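Local structure of putative uncharacterized protein (Pseudomonas phage 201phi2-1, 3R4V) at residues L230-D235 / I265-N270; H183-V188 / R248-M253; S112-V117 / N193-T198; V208-I213 / V272-I277; T19-L24 / K171-V176. The protein is of unknown function but belongs to the phage tubulin-like proteins, with guanosine-5'-diphosphate bound in the model. All blocks are in the same frame, centred on the assembly; numbering follows the deposited sequence. Where two conformers were deposited one is given.

Contact 1 (L230-D235 / I265-N270)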
# COMPACT_ATOMS: atom_id res chain seq x y z
N LEU A 230 9.52 0.36 -16.33
CA LEU A 230 8.57 0.41 -17.44
C LEU A 230 8.33 1.87 -17.79
O LEU A 230 8.01 2.66 -16.91
CB LEU A 230 7.26 -0.26 -17.02
CG LEU A 230 6.58 -1.19 -18.00
CD1 LEU A 230 5.73 -2.21 -17.27
CD2 LEU A 230 5.73 -0.38 -18.98
N SER A 231 8.50 2.24 -19.06
CA SER A 231 8.29 3.62 -19.50
C SER A 231 7.17 3.72 -20.53
O SER A 231 7.10 2.91 -21.45
CB SER A 231 9.58 4.20 -20.09
OG SER A 231 10.58 4.31 -19.09
N LEU A 232 6.28 4.70 -20.35
CA LEU A 232 5.26 5.00 -21.35
C LEU A 232 5.56 6.33 -22.01
O LEU A 232 5.88 7.30 -21.34
CB LEU A 232 3.87 5.06 -20.71
CG LEU A 232 3.37 3.75 -20.08
CD1 LEU A 232 2.00 3.95 -19.46
CD2 LEU A 232 3.35 2.64 -21.13
N TYR A 233 5.45 6.38 -23.34
CA TYR A 233 5.69 7.62 -24.07
C TYR A 233 4.54 7.92 -25.01
O TYR A 233 4.08 7.03 -25.73
CB TYR A 233 6.97 7.53 -24.90
CG TYR A 233 8.27 7.45 -24.13
CD1 TYR A 233 8.90 8.60 -23.67
CD2 TYR A 233 8.89 6.23 -23.89
CE1 TYR A 233 10.09 8.55 -22.98
CE2 TYR A 233 10.10 6.16 -23.20
CZ TYR A 233 10.69 7.32 -22.75
OH TYR A 233 11.88 7.27 -22.07
N LEU A 234 4.09 9.17 -25.04
CA LEU A 234 3.10 9.60 -26.02
C LEU A 234 3.80 9.98 -27.33
O LEU A 234 3.31 9.68 -28.42
CB LEU A 234 2.30 10.79 -25.49
CG LEU A 234 1.22 11.37 -26.40
CD1 LEU A 234 0.28 10.28 -26.89
CD2 LEU A 234 0.44 12.45 -25.67
N ASP A 235 4.95 10.64 -27.21
CA ASP A 235 5.76 11.01 -28.36
C ASP A 235 6.88 10.00 -28.46
O ASP A 235 7.83 10.04 -27.68
CB ASP A 235 6.34 12.42 -28.15
CG ASP A 235 7.10 12.94 -29.36
OD1 ASP A 235 7.45 12.14 -30.26
OD2 ASP A 235 7.36 14.16 -29.41
N ILE A 265 5.53 8.65 -18.67
CA ILE A 265 5.39 8.17 -17.29
C ILE A 265 6.34 6.99 -17.14
O ILE A 265 6.35 6.10 -17.99
CB ILE A 265 3.94 7.71 -16.96
CG1 ILE A 265 2.91 8.72 -17.46
CG2 ILE A 265 3.78 7.45 -15.45
CD1 ILE A 265 1.48 8.24 -17.39
N HIS A 266 7.14 7.00 -16.08
CA HIS A 266 8.10 5.93 -15.80
C HIS A 266 7.77 5.28 -14.49
O HIS A 266 7.62 5.96 -13.48
CB HIS A 266 9.52 6.49 -15.75
CG HIS A 266 9.88 7.32 -16.94
ND1 HIS A 266 10.33 6.77 -18.13
CD2 HIS A 266 9.83 8.66 -17.15
CE1 HIS A 266 10.54 7.73 -19.01
NE2 HIS A 266 10.24 8.89 -18.44
N PHE A 267 7.68 3.95 -14.50
CA PHE A 267 7.34 3.18 -13.31
C PHE A 267 8.58 2.40 -12.95
O PHE A 267 8.92 1.41 -13.62
CB PHE A 267 6.18 2.25 -13.64
CG PHE A 267 4.94 2.96 -14.14
CD1 PHE A 267 4.82 3.33 -15.48
CD2 PHE A 267 3.90 3.26 -13.29
CE1 PHE A 267 3.69 3.99 -15.94
CE2 PHE A 267 2.76 3.92 -13.73
CZ PHE A 267 2.65 4.29 -15.06
N VAL A 268 9.30 2.85 -11.94
CA VAL A 268 10.60 2.29 -11.63
C VAL A 268 10.55 1.56 -10.30
O VAL A 268 10.10 2.12 -9.31
CB VAL A 268 11.66 3.38 -11.55
CG1 VAL A 268 13.07 2.75 -11.49
CG2 VAL A 268 11.53 4.33 -12.75
N ILE A 269 10.99 0.31 -10.30
CA ILE A 269 11.00 -0.49 -9.08
C ILE A 269 12.45 -0.59 -8.58
O ILE A 269 13.34 -0.94 -9.34
CB ILE A 269 10.42 -1.91 -9.33
CG1 ILE A 269 8.97 -1.82 -9.82
CG2 ILE A 269 10.54 -2.80 -8.08
CD1 ILE A 269 8.35 -3.14 -10.23
N ASN A 270 12.67 -0.30 -7.30
CA ASN A 270 13.96 -0.57 -6.67
C ASN A 270 13.70 -1.11 -5.28
O ASN A 270 12.55 -1.37 -4.95
CB ASN A 270 14.85 0.67 -6.62
CG ASN A 270 14.40 1.68 -5.60
OD1 ASN A 270 13.27 1.63 -5.10
ND2 ASN A 270 15.28 2.63 -5.29
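Phe267, Leu232 and His266 carry most of the contact between the strands 230-233 and 265-270. Phe267 and Leu232 sit on one face of the sheet, His266 on the other. The Phe267 ring crosses the Leu232 side chain at a slant. Phe267 CE1 lies 3.9 Å from Leu232 CD1. CG of Phe267 stands anti to the carbonyl carbon (chi1 -58°). Leu230 O lies at the ring edge, near the ring plane, closest to CD1. Leu230 CB adds an apolar touch to Phe267 CB on the same face. Leu178 of helix 161-178 packs against Leu230, Leu232 and Phe267 there. The two strands are antiparallel neighbours in the C-terminal part of a tubulin-like fold. Leu230 with Phe267 and Leu232 with Ile265 are hydrogen-bonded pairs, each with two backbone bonds. The shortest is Leu232 N to Ile265 O, 2.7 Å. Ser231 with His266 is the non-hydrogen-bonded pair between them. Here the side chains bond instead: Ser231 OG and His266 ND1 are 2.7 Å apart, and the hydroxyl lies in the ring plane. The other ring nitrogen, NE2 of His266, is bonded to Gln264 NE2. The imidazole turns its edge to the face of Tyr233 in an offset edge-to-face pair, with planes at 78°. His266 CE1 comes 3.4 Å from Tyr233 OH, which also makes a weak hydrogen bond to Val240 N.

Contact 2 (H183-V188 / R248-M253)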
# COMPACT_ATOMS: atom_id res chain seq x y z
N HIS A 183 -1.64 0.07 -25.10
CA HIS A 183 -0.40 0.71 -25.53
C HIS A 183 0.37 -0.13 -26.54
O HIS A 183 0.44 -1.36 -26.43
CB HIS A 183 0.49 1.00 -24.33
CG HIS A 183 -0.25 1.63 -23.19
ND1 HIS A 183 -1.06 2.73 -23.35
CD2 HIS A 183 -0.31 1.29 -21.88
CE1 HIS A 183 -1.59 3.05 -22.18
NE2 HIS A 183 -1.15 2.20 -21.27
N GLY A 184 0.96 0.52 -27.53
CA GLY A 184 1.78 -0.18 -28.50
C GLY A 184 2.99 -0.80 -27.83
O GLY A 184 3.59 -0.20 -26.93
N ARG A 185 3.33 -2.02 -28.26
CA ARG A 185 4.53 -2.72 -27.79
C ARG A 185 4.42 -3.33 -26.39
O ARG A 185 5.29 -4.09 -25.98
CB ARG A 185 5.76 -1.80 -27.88
CG ARG A 185 6.17 -1.49 -29.31
CD ARG A 185 6.98 -0.21 -29.42
NE ARG A 185 8.23 -0.28 -28.68
CZ ARG A 185 9.12 0.71 -28.64
NH1 ARG A 185 8.89 1.84 -29.30
NH2 ARG A 185 10.24 0.57 -27.93
N LEU A 186 3.35 -3.01 -25.67
CA LEU A 186 3.24 -3.44 -24.27
C LEU A 186 2.20 -4.53 -24.04
O LEU A 186 0.99 -4.32 -24.24
CB LEU A 186 2.97 -2.24 -23.35
CG LEU A 186 3.19 -2.51 -21.87
CD1 LEU A 186 4.68 -2.68 -21.58
CD2 LEU A 186 2.60 -1.40 -21.03
N ASP A 187 2.69 -5.67 -23.58
CA ASP A 187 1.94 -6.91 -23.39
C ASP A 187 1.47 -7.05 -21.94
O ASP A 187 1.97 -6.37 -21.04
CB ASP A 187 2.89 -8.07 -23.68
CG ASP A 187 2.22 -9.20 -24.41
OD1 ASP A 187 1.05 -9.49 -24.10
OD2 ASP A 187 2.88 -9.79 -25.29
N VAL A 188 0.51 -7.94 -21.70
CA VAL A 188 0.19 -8.33 -20.34
C VAL A 188 1.39 -9.05 -19.73
O VAL A 188 1.66 -8.94 -18.53
CB VAL A 188 -1.04 -9.25 -20.25
CG1 VAL A 188 -1.20 -9.76 -18.83
CG2 VAL A 188 -2.29 -8.51 -20.68
N ARG A 248 13.88 -3.74 -18.47
CA ARG A 248 13.40 -2.47 -19.02
C ARG A 248 12.40 -2.75 -20.15
O ARG A 248 12.68 -3.58 -21.01
CB ARG A 248 14.60 -1.69 -19.56
CG ARG A 248 14.27 -0.61 -20.57
CD ARG A 248 15.44 -0.37 -21.53
NE ARG A 248 16.71 -0.16 -20.83
CZ ARG A 248 17.09 1.00 -20.29
NH1 ARG A 248 16.28 2.05 -20.35
NH2 ARG A 248 18.26 1.10 -19.68
N LYS A 249 11.27 -2.04 -20.15
CA LYS A 249 10.30 -2.14 -21.25
C LYS A 249 9.66 -0.78 -21.53
O LYS A 249 9.54 0.06 -20.64
CB LYS A 249 9.19 -3.14 -20.93
CG LYS A 249 9.50 -4.57 -21.32
CD LYS A 249 9.38 -4.78 -22.82
CE LYS A 249 10.10 -6.05 -23.24
NZ LYS A 249 9.83 -7.17 -22.29
N VAL A 250 9.25 -0.59 -22.77
CA VAL A 250 8.61 0.66 -23.18
C VAL A 250 7.27 0.41 -23.88
O VAL A 250 7.13 -0.53 -24.65
CB VAL A 250 9.53 1.47 -24.11
CG1 VAL A 250 8.80 2.69 -24.69
CG2 VAL A 250 10.78 1.89 -23.36
N GLY A 251 6.28 1.25 -23.57
CA GLY A 251 5.01 1.23 -24.27
C GLY A 251 4.71 2.58 -24.90
O GLY A 251 5.09 3.62 -24.37
N ILE A 252 4.02 2.57 -26.04
CA ILE A 252 3.66 3.82 -26.71
C ILE A 252 2.19 4.12 -26.50
O ILE A 252 1.33 3.34 -26.89
CB ILE A 252 3.97 3.78 -28.22
CG1 ILE A 252 5.45 3.43 -28.41
CG2 ILE A 252 3.61 5.10 -28.88
CD1 ILE A 252 6.37 4.23 -27.53
N MET A 253 1.92 5.25 -25.85
CA MET A 253 0.55 5.64 -25.55
C MET A 253 -0.11 6.27 -26.76
O MET A 253 0.56 6.78 -27.67
CB MET A 253 0.51 6.61 -24.37
CG MET A 253 1.05 6.03 -23.08
SD MET A 253 0.88 7.17 -21.70
CE MET A 253 2.25 8.28 -22.06
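Gly184 pairs with Ile252 through two backbone hydrogen bonds, a single antiparallel bridge. A type II beta turn from His183 to Leu186 presents Gly184 to the strand 248-252, an outermost strand of the sheet in this tubulin-like chain. Gly184 N donates a hydrogen bond to Ile252 O at 2.9 Å. Ile252 N returns a straighter bond to Gly184 O, with an angle of 165° at the hydrogen. A CA-H...O contact from Gly251 CA to Gly184 O, 3.3 Å, adds a further neighbour to that carbonyl. Two polar side chains are held from outside the two segments. Arg185 NH2 makes a salt bridge to Glu239 OE2, and His183 NE2 is bonded to Leu177 O.

The van der Waals contacts lie around this bridge. Leu186 CB rests 4.1 Å from Gly251 CA, and the Leu186 side chain also meets Leu230 and Leu178. The aliphatic part of Arg185 passes Val250 O and Ile252. The chain bends at the CG-CD bond (chi3 61°), which places NE. Val250 CG1 lies over one guanidinium face, offset toward the rim. Ile252 CG1 and CD1 are both 3.9 Å from Arg185 NH1. The His183 imidazole runs beside Met253, both side chains pointing the same way. Met253 SD lies obliquely off the His183 ring, while Met253 CG approaches His183 ND1 at 3.9 Å.

Contact 3 (S112-V117 / N193-T198)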
# COMPACT_ATOMS: atom_id res chain seq x y z
N SER A 112 0.11 -10.54 -10.76
CA SER A 112 0.90 -9.33 -10.90
C SER A 112 0.15 -8.20 -10.21
O SER A 112 -1.02 -7.95 -10.50
CB SER A 112 1.05 -8.97 -12.39
OG SER A 112 1.72 -9.99 -13.11
N PHE A 113 0.81 -7.52 -9.29
CA PHE A 113 0.13 -6.47 -8.54
C PHE A 113 1.13 -5.52 -7.90
O PHE A 113 2.30 -5.84 -7.73
CB PHE A 113 -0.82 -7.08 -7.48
CG PHE A 113 -0.11 -7.97 -6.49
CD1 PHE A 113 0.43 -7.43 -5.32
CD2 PHE A 113 0.02 -9.33 -6.72
CE1 PHE A 113 1.08 -8.26 -4.39
CE2 PHE A 113 0.67 -10.16 -5.81
CZ PHE A 113 1.21 -9.62 -4.64
N VAL A 114 0.66 -4.32 -7.59
CA VAL A 114 1.41 -3.38 -6.76
C VAL A 114 0.51 -2.86 -5.65
O VAL A 114 -0.71 -2.95 -5.75
CB VAL A 114 1.99 -2.18 -7.55
CG1 VAL A 114 2.95 -2.69 -8.64
CG2 VAL A 114 0.88 -1.31 -8.16
N SER A 115 1.12 -2.32 -4.59
CA SER A 115 0.33 -1.78 -3.48
C SER A 115 0.65 -0.32 -3.25
O SER A 115 1.75 0.13 -3.55
CB SER A 115 0.65 -2.55 -2.20
OG SER A 115 0.37 -3.93 -2.36
N PHE A 116 -0.31 0.41 -2.71
CA PHE A 116 -0.09 1.78 -2.28
C PHE A 116 -0.33 1.81 -0.77
O PHE A 116 -1.45 1.56 -0.31
CB PHE A 116 -1.06 2.72 -3.00
CG PHE A 116 -0.68 2.96 -4.44
CD1 PHE A 116 0.10 4.05 -4.78
CD2 PHE A 116 -1.06 2.07 -5.42
CE1 PHE A 116 0.48 4.25 -6.10
CE2 PHE A 116 -0.67 2.26 -6.75
CZ PHE A 116 0.08 3.35 -7.08
N VAL A 117 0.72 2.08 0.01
CA VAL A 117 0.61 1.94 1.46
C VAL A 117 1.01 3.25 2.13
O VAL A 117 1.90 3.96 1.65
CB VAL A 117 1.46 0.77 2.00
CG1 VAL A 117 0.93 -0.57 1.46
CG2 VAL A 117 2.94 0.96 1.69
N ASN A 193 6.15 -9.51 -16.13
CA ASN A 193 7.59 -9.69 -15.93
C ASN A 193 8.32 -8.47 -15.39
O ASN A 193 9.46 -8.58 -14.93
CB ASN A 193 8.25 -10.23 -17.19
CG ASN A 193 7.89 -11.68 -17.44
OD1 ASN A 193 8.05 -12.53 -16.56
ND2 ASN A 193 7.37 -11.96 -18.62
N TRP A 194 7.67 -7.31 -15.46
CA TRP A 194 8.19 -6.11 -14.83
C TRP A 194 8.06 -6.22 -13.32
O TRP A 194 9.02 -5.98 -12.60
CB TRP A 194 7.43 -4.87 -15.33
CG TRP A 194 7.54 -3.64 -14.48
CD1 TRP A 194 8.67 -2.89 -14.25
CD2 TRP A 194 6.48 -2.99 -13.77
NE1 TRP A 194 8.37 -1.82 -13.43
CE2 TRP A 194 7.03 -1.87 -13.12
CE3 TRP A 194 5.12 -3.27 -13.60
CZ2 TRP A 194 6.27 -1.01 -12.32
CZ3 TRP A 194 4.36 -2.42 -12.81
CH2 TRP A 194 4.93 -1.30 -12.18
N VAL A 195 6.87 -6.56 -12.85
CA VAL A 195 6.61 -6.52 -11.41
C VAL A 195 6.97 -7.83 -10.69
O VAL A 195 7.36 -7.82 -9.52
CB VAL A 195 5.15 -6.08 -11.11
CG1 VAL A 195 4.15 -7.18 -11.48
CG2 VAL A 195 5.02 -5.70 -9.65
N ARG A 196 6.85 -8.95 -11.41
CA ARG A 196 7.29 -10.26 -10.90
C ARG A 196 8.69 -10.58 -11.44
O ARG A 196 8.91 -11.64 -12.04
CB ARG A 196 6.32 -11.35 -11.35
CG ARG A 196 4.87 -11.19 -10.86
CD ARG A 196 3.99 -12.35 -11.38
NE ARG A 196 4.54 -13.64 -10.95
CZ ARG A 196 4.26 -14.19 -9.78
NH1 ARG A 196 3.41 -13.59 -8.96
NH2 ARG A 196 4.82 -15.34 -9.42
N PHE A 197 9.62 -9.65 -11.25
CA PHE A 197 10.92 -9.75 -11.92
C PHE A 197 11.76 -10.96 -11.50
O PHE A 197 12.61 -11.39 -12.25
CB PHE A 197 11.72 -8.45 -11.80
CG PHE A 197 11.97 -8.00 -10.39
CD1 PHE A 197 13.04 -8.53 -9.66
CD2 PHE A 197 11.16 -7.05 -9.78
CE1 PHE A 197 13.29 -8.13 -8.35
CE2 PHE A 197 11.40 -6.64 -8.48
CZ PHE A 197 12.46 -7.17 -7.76
N THR A 198 11.52 -11.50 -10.31
CA THR A 198 12.26 -12.69 -9.87
C THR A 198 11.86 -13.97 -10.62
O THR A 198 12.54 -14.99 -10.52
CB THR A 198 12.07 -12.96 -8.37
OG1 THR A 198 10.67 -12.88 -8.07
CG2 THR A 198 12.82 -11.93 -7.53
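Val195 holds CG1 between its backbone N and carbonyl carbon (chi1 71°), with CG2 anti to the N. This rotation splits the two methyls between neighbours on the segment 112-117. CG1 of Val195 meets Ser112 CB at 3.7 Å. CG2 of Val195 meets Phe113 O at 3.3 Å and Val114 CG1 at 3.8 Å. Val114 has its own CG1 anti to the carbonyl carbon (chi1 -60°), and the two valine side chains cross at a slant. The same Val114 CG1 lies 4.3 Å from Trp194 CH2, at the far end of the indole.

The contact sets the last turn of helix 188-195 against the start of the strand 113-117. That strand belongs to the parallel part of the central sheet in this tubulin-like fold. Val149, on the next strand, touches both Val114 and Val195. All six touching residues are buried.

Arg196 is the first residue to leave helical geometry. Arg196 CD passes 3.7 Å from Ser112 OG, and its chain bends at the CG-CD bond. Polar partners of the guanidinium lie just beyond the two segments: NE makes a salt bridge to Asp199 OD2, and NH1 is bonded to Ala111 O. The buried indole N-H of Trp194 has a weak hydrogen bond to Phe267 O. The Trp194 ring also packs on Leu178 of helix 161-178.

Contact 4 (V208-I213 / V272-I277)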
# COMPACT_ATOMS: atom_id res chain seq x y z
N VAL A 208 10.51 -6.72 -0.09
CA VAL A 208 9.73 -5.51 -0.28
C VAL A 208 10.52 -4.54 -1.16
O VAL A 208 11.68 -4.25 -0.88
CB VAL A 208 9.37 -4.82 1.03
CG1 VAL A 208 8.63 -3.51 0.75
CG2 VAL A 208 8.46 -5.71 1.85
N CYS A 209 9.88 -4.08 -2.24
CA CYS A 209 10.46 -3.14 -3.17
C CYS A 209 9.59 -1.90 -3.21
O CYS A 209 8.41 -1.96 -2.89
CB CYS A 209 10.45 -3.73 -4.57
SG CYS A 209 11.49 -5.18 -4.74
N GLU A 210 10.17 -0.77 -3.63
CA GLU A 210 9.36 0.43 -3.85
C GLU A 210 9.05 0.64 -5.32
O GLU A 210 9.87 0.36 -6.18
CB GLU A 210 10.09 1.67 -3.38
CG GLU A 210 10.12 1.95 -1.90
CD GLU A 210 10.80 3.29 -1.62
OE1 GLU A 210 10.09 4.33 -1.58
OE2 GLU A 210 12.05 3.34 -1.49
N LEU A 211 7.87 1.16 -5.57
CA LEU A 211 7.46 1.61 -6.89
C LEU A 211 7.58 3.12 -6.90
O LEU A 211 7.03 3.80 -6.03
CB LEU A 211 6.01 1.22 -7.12
CG LEU A 211 5.33 1.79 -8.37
CD1 LEU A 211 6.11 1.42 -9.63
CD2 LEU A 211 3.89 1.37 -8.48
N HIS A 212 8.27 3.64 -7.90
CA HIS A 212 8.41 5.09 -8.07
C HIS A 212 7.73 5.44 -9.37
O HIS A 212 8.00 4.81 -10.39
CB HIS A 212 9.88 5.49 -8.14
CG HIS A 212 10.67 5.08 -6.94
ND1 HIS A 212 10.91 5.93 -5.89
CD2 HIS A 212 11.28 3.91 -6.64
CE1 HIS A 212 11.64 5.30 -4.98
NE2 HIS A 212 11.87 4.07 -5.41
N ILE A 213 6.86 6.44 -9.34
CA ILE A 213 6.09 6.80 -10.52
C ILE A 213 6.45 8.23 -10.91
O ILE A 213 6.08 9.18 -10.21
CB ILE A 213 4.56 6.68 -10.28
CG1 ILE A 213 4.19 5.24 -9.87
CG2 ILE A 213 3.79 7.11 -11.53
CD1 ILE A 213 2.78 5.11 -9.30
N VAL A 272 16.50 -0.54 -2.53
CA VAL A 272 17.51 -0.03 -1.60
C VAL A 272 16.94 1.04 -0.66
O VAL A 272 17.43 1.23 0.44
CB VAL A 272 18.79 0.46 -2.31
CG1 VAL A 272 18.53 1.74 -3.09
CG2 VAL A 272 19.90 0.69 -1.30
N GLY A 273 15.87 1.71 -1.08
CA GLY A 273 15.30 2.80 -0.30
C GLY A 273 14.51 2.32 0.91
O GLY A 273 14.20 3.11 1.80
N VAL A 274 14.17 1.03 0.94
CA VAL A 274 13.39 0.48 2.06
C VAL A 274 14.14 0.59 3.38
O VAL A 274 13.54 0.79 4.43
CB VAL A 274 12.97 -0.98 1.78
CG1 VAL A 274 12.27 -1.60 3.01
CG2 VAL A 274 12.03 -1.03 0.56
N VAL A 275 15.47 0.47 3.34
CA VAL A 275 16.26 0.62 4.57
C VAL A 275 15.99 1.97 5.23
O VAL A 275 15.70 2.04 6.43
CB VAL A 275 17.76 0.49 4.31
CG1 VAL A 275 18.53 0.75 5.60
CG2 VAL A 275 18.09 -0.89 3.74
N GLU A 276 16.05 3.03 4.44
CA GLU A 276 15.83 4.38 4.97
C GLU A 276 14.40 4.58 5.43
O GLU A 276 14.15 5.28 6.42
CB GLU A 276 16.19 5.44 3.93
CG GLU A 276 15.94 6.86 4.38
CD GLU A 276 16.10 7.86 3.25
OE1 GLU A 276 17.13 7.80 2.54
OE2 GLU A 276 15.19 8.70 3.07
N ILE A 277 13.44 4.00 4.71
CA ILE A 277 12.05 4.07 5.13
C ILE A 277 11.88 3.47 6.53
O ILE A 277 11.24 4.07 7.41
CB ILE A 277 11.11 3.38 4.12
CG1 ILE A 277 11.02 4.21 2.83
CG2 ILE A 277 9.74 3.16 4.71
CD1 ILE A 277 10.27 3.49 1.72
O HOH W 1 13.45 1.25 -2.28
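Gly273 meets Glu210 both through its CA and through a water. Gly273 CA lies 3.5 Å from Glu210 OE2. The water donates to Glu210 OE2 at 2.6 Å and accepts a weak bond from Gly273 N. Next in sequence, Val274 points toward the strand 208-213. Val274 CG2 stands anti to the carbonyl carbon, 3.5 Å from Val208 O. Val274 CG2 is 4.2 Å from Val208 CG1. Met134 of helix 124-144 touches both valines.

Here the beginning of the long C-terminal helix of this tubulin-like chain is laid beside a sheet strand. Ile277 N is hydrogen-bonded to Gly273 O. One turn on from Gly273, Ile277 reaches toward Glu210 tip to tip. The CD1 methyl of Ile277 is 3.4 Å from both CD and OE1 of Glu210. The nearby start of the helix could favour the negative charge of Glu210.

Contact 5 (T19-L24 / K171-V176)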
# COMPACT_ATOMS: atom_id res chain seq x y z
N THR A 19 -13.07 6.52 -2.23
CA THR A 19 -14.11 7.51 -2.56
C THR A 19 -13.70 8.36 -3.77
O THR A 19 -14.54 8.92 -4.46
CB THR A 19 -14.44 8.44 -1.36
OG1 THR A 19 -13.32 9.29 -1.08
CG2 THR A 19 -14.80 7.63 -0.12
N LYS A 20 -12.40 8.44 -4.02
CA LYS A 20 -11.90 9.28 -5.09
C LYS A 20 -11.83 8.52 -6.40
O LYS A 20 -11.55 9.09 -7.45
CB LYS A 20 -10.54 9.86 -4.70
CG LYS A 20 -10.61 10.63 -3.40
CD LYS A 20 -9.31 11.29 -3.04
CE LYS A 20 -9.52 12.23 -1.86
NZ LYS A 20 -10.63 13.19 -2.14
N LEU A 21 -12.11 7.22 -6.33
CA LEU A 21 -12.01 6.35 -7.48
C LEU A 21 -13.32 5.63 -7.81
O LEU A 21 -13.32 4.62 -8.52
CB LEU A 21 -10.88 5.33 -7.26
CG LEU A 21 -9.50 5.96 -7.08
CD1 LEU A 21 -8.48 4.98 -6.47
CD2 LEU A 21 -8.99 6.50 -8.41
N VAL A 22 -14.44 6.15 -7.31
CA VAL A 22 -15.73 5.47 -7.49
C VAL A 22 -16.14 5.39 -8.96
O VAL A 22 -16.96 4.55 -9.33
CB VAL A 22 -16.85 6.11 -6.65
CG1 VAL A 22 -16.62 5.87 -5.17
CG2 VAL A 22 -16.98 7.61 -6.96
N ASP A 23 -15.56 6.25 -9.79
CA ASP A 23 -15.87 6.21 -11.21
C ASP A 23 -15.41 4.90 -11.85
O ASP A 23 -15.83 4.57 -12.95
CB ASP A 23 -15.25 7.41 -11.93
CG ASP A 23 -13.76 7.52 -11.68
OD1 ASP A 23 -13.37 7.99 -10.59
OD2 ASP A 23 -12.99 7.13 -12.58
N LEU A 24 -14.54 4.16 -11.15
CA LEU A 24 -14.05 2.87 -11.65
C LEU A 24 -15.01 1.73 -11.32
O LEU A 24 -14.85 0.61 -11.79
CB LEU A 24 -12.65 2.57 -11.11
CG LEU A 24 -11.58 3.57 -11.53
CD1 LEU A 24 -10.20 3.15 -11.00
CD2 LEU A 24 -11.57 3.73 -13.05
N LYS A 171 -1.88 8.66 -8.47
CA LYS A 171 -0.90 7.64 -8.80
C LYS A 171 -1.57 6.34 -9.21
O LYS A 171 -1.13 5.67 -10.15
CB LYS A 171 0.05 7.38 -7.64
CG LYS A 171 1.02 8.50 -7.34
CD LYS A 171 1.72 8.20 -6.01
CE LYS A 171 2.86 9.13 -5.70
NZ LYS A 171 3.48 8.72 -4.40
N ILE A 172 -2.65 5.97 -8.51
CA ILE A 172 -3.39 4.77 -8.85
C ILE A 172 -3.92 4.85 -10.28
O ILE A 172 -3.85 3.88 -11.03
CB ILE A 172 -4.53 4.51 -7.87
CG1 ILE A 172 -3.94 4.12 -6.51
CG2 ILE A 172 -5.43 3.39 -8.38
CD1 ILE A 172 -4.96 3.85 -5.44
N ARG A 173 -4.45 6.01 -10.65
CA ARG A 173 -4.89 6.23 -12.03
C ARG A 173 -3.78 6.03 -13.06
O ARG A 173 -4.05 5.55 -14.17
CB ARG A 173 -5.49 7.62 -12.18
CG ARG A 173 -6.72 7.83 -11.32
CD ARG A 173 -7.49 9.04 -11.79
NE ARG A 173 -8.67 9.27 -10.97
CZ ARG A 173 -9.85 8.68 -11.15
NH1 ARG A 173 -10.03 7.80 -12.14
NH2 ARG A 173 -10.86 8.97 -10.34
N LYS A 174 -2.56 6.42 -12.73
CA LYS A 174 -1.46 6.20 -13.66
C LYS A 174 -1.20 4.70 -13.82
O LYS A 174 -0.90 4.24 -14.91
CB LYS A 174 -0.18 6.94 -13.24
CG LYS A 174 -0.25 8.47 -13.35
CD LYS A 174 1.04 9.10 -12.87
CE LYS A 174 1.15 10.58 -13.26
NZ LYS A 174 0.03 11.41 -12.77
N VAL A 175 -1.34 3.94 -12.73
CA VAL A 175 -1.16 2.49 -12.83
C VAL A 175 -2.32 1.87 -13.60
O VAL A 175 -2.12 0.93 -14.38
CB VAL A 175 -1.00 1.81 -11.43
CG1 VAL A 175 -0.86 0.30 -11.61
CG2 VAL A 175 0.21 2.37 -10.74
N VAL A 176 -3.54 2.37 -13.38
CA VAL A 176 -4.70 1.87 -14.13
C VAL A 176 -4.47 2.12 -15.61
O VAL A 176 -4.78 1.27 -16.44
CB VAL A 176 -6.02 2.51 -13.65
CG1 VAL A 176 -7.16 2.18 -14.61
CG2 VAL A 176 -6.35 2.01 -12.23
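Asp23 and Arg173 form a two-pronged, end-on salt bridge, one N-H to each carboxylate oxygen. NH2 of Arg173 binds Asp23 OD1 at 2.7 Å, with a nearly straight angle of 171°. NH1 of Arg173 binds Asp23 OD2 at 3.1 Å, on its syn lone pair. The two flat groups are nearly coplanar, 23° apart. Lys20 O also lies 3.0 Å from Arg173 NH2. The Lys20 amine is engaged elsewhere, by salt bridges to Glu162 and Asp166.

Leu21 lies over one face of the guanidinium. Leu21 CD2 sits over the centre of the group, 3.6 Å from Arg173 CZ. The contact joins the loop after helix 11-18, with its short 3-10 segment, to helix 161-178 in the nucleotide-binding part of this tubulin-like fold. On its apolar side, Leu21 CD1 meets Ile172 CD1 at 3.8 Å. Leu24 CD1 reaches Val176 CG2 at 4.2 Å. Ile172 also touches Leu7 and Phe9 of strand 6-10, Leu21 touches Phe9 and Leu24 touches Leu7.

Contacts 1 and 2 share the end of the sheet. Strands 228-233 and 247-252 are neighbours there, and Ser231 O lies 2.8 Å from Gly251 N, a probable hydrogen bond. Strand 264-270 continues the sheet to contact 4, where Asn270 O is 2.8 Å from Glu210 N. Trp194 of contact 3 packs on Ile269 of contact 1 and on Leu211 of contact 4. Helix 161-178, which carries one side of contact 5, is touched by contacts 1 and 3: Phe116 rests on Ile172 and Val175, and Phe267 approaches Lys174. The Lys20 side chain in contact 5 is about 8 Å from the bound guanosine-5'-diphosphate. Contacts 2 and 4 do not touch; their centres are about 24 Å apart.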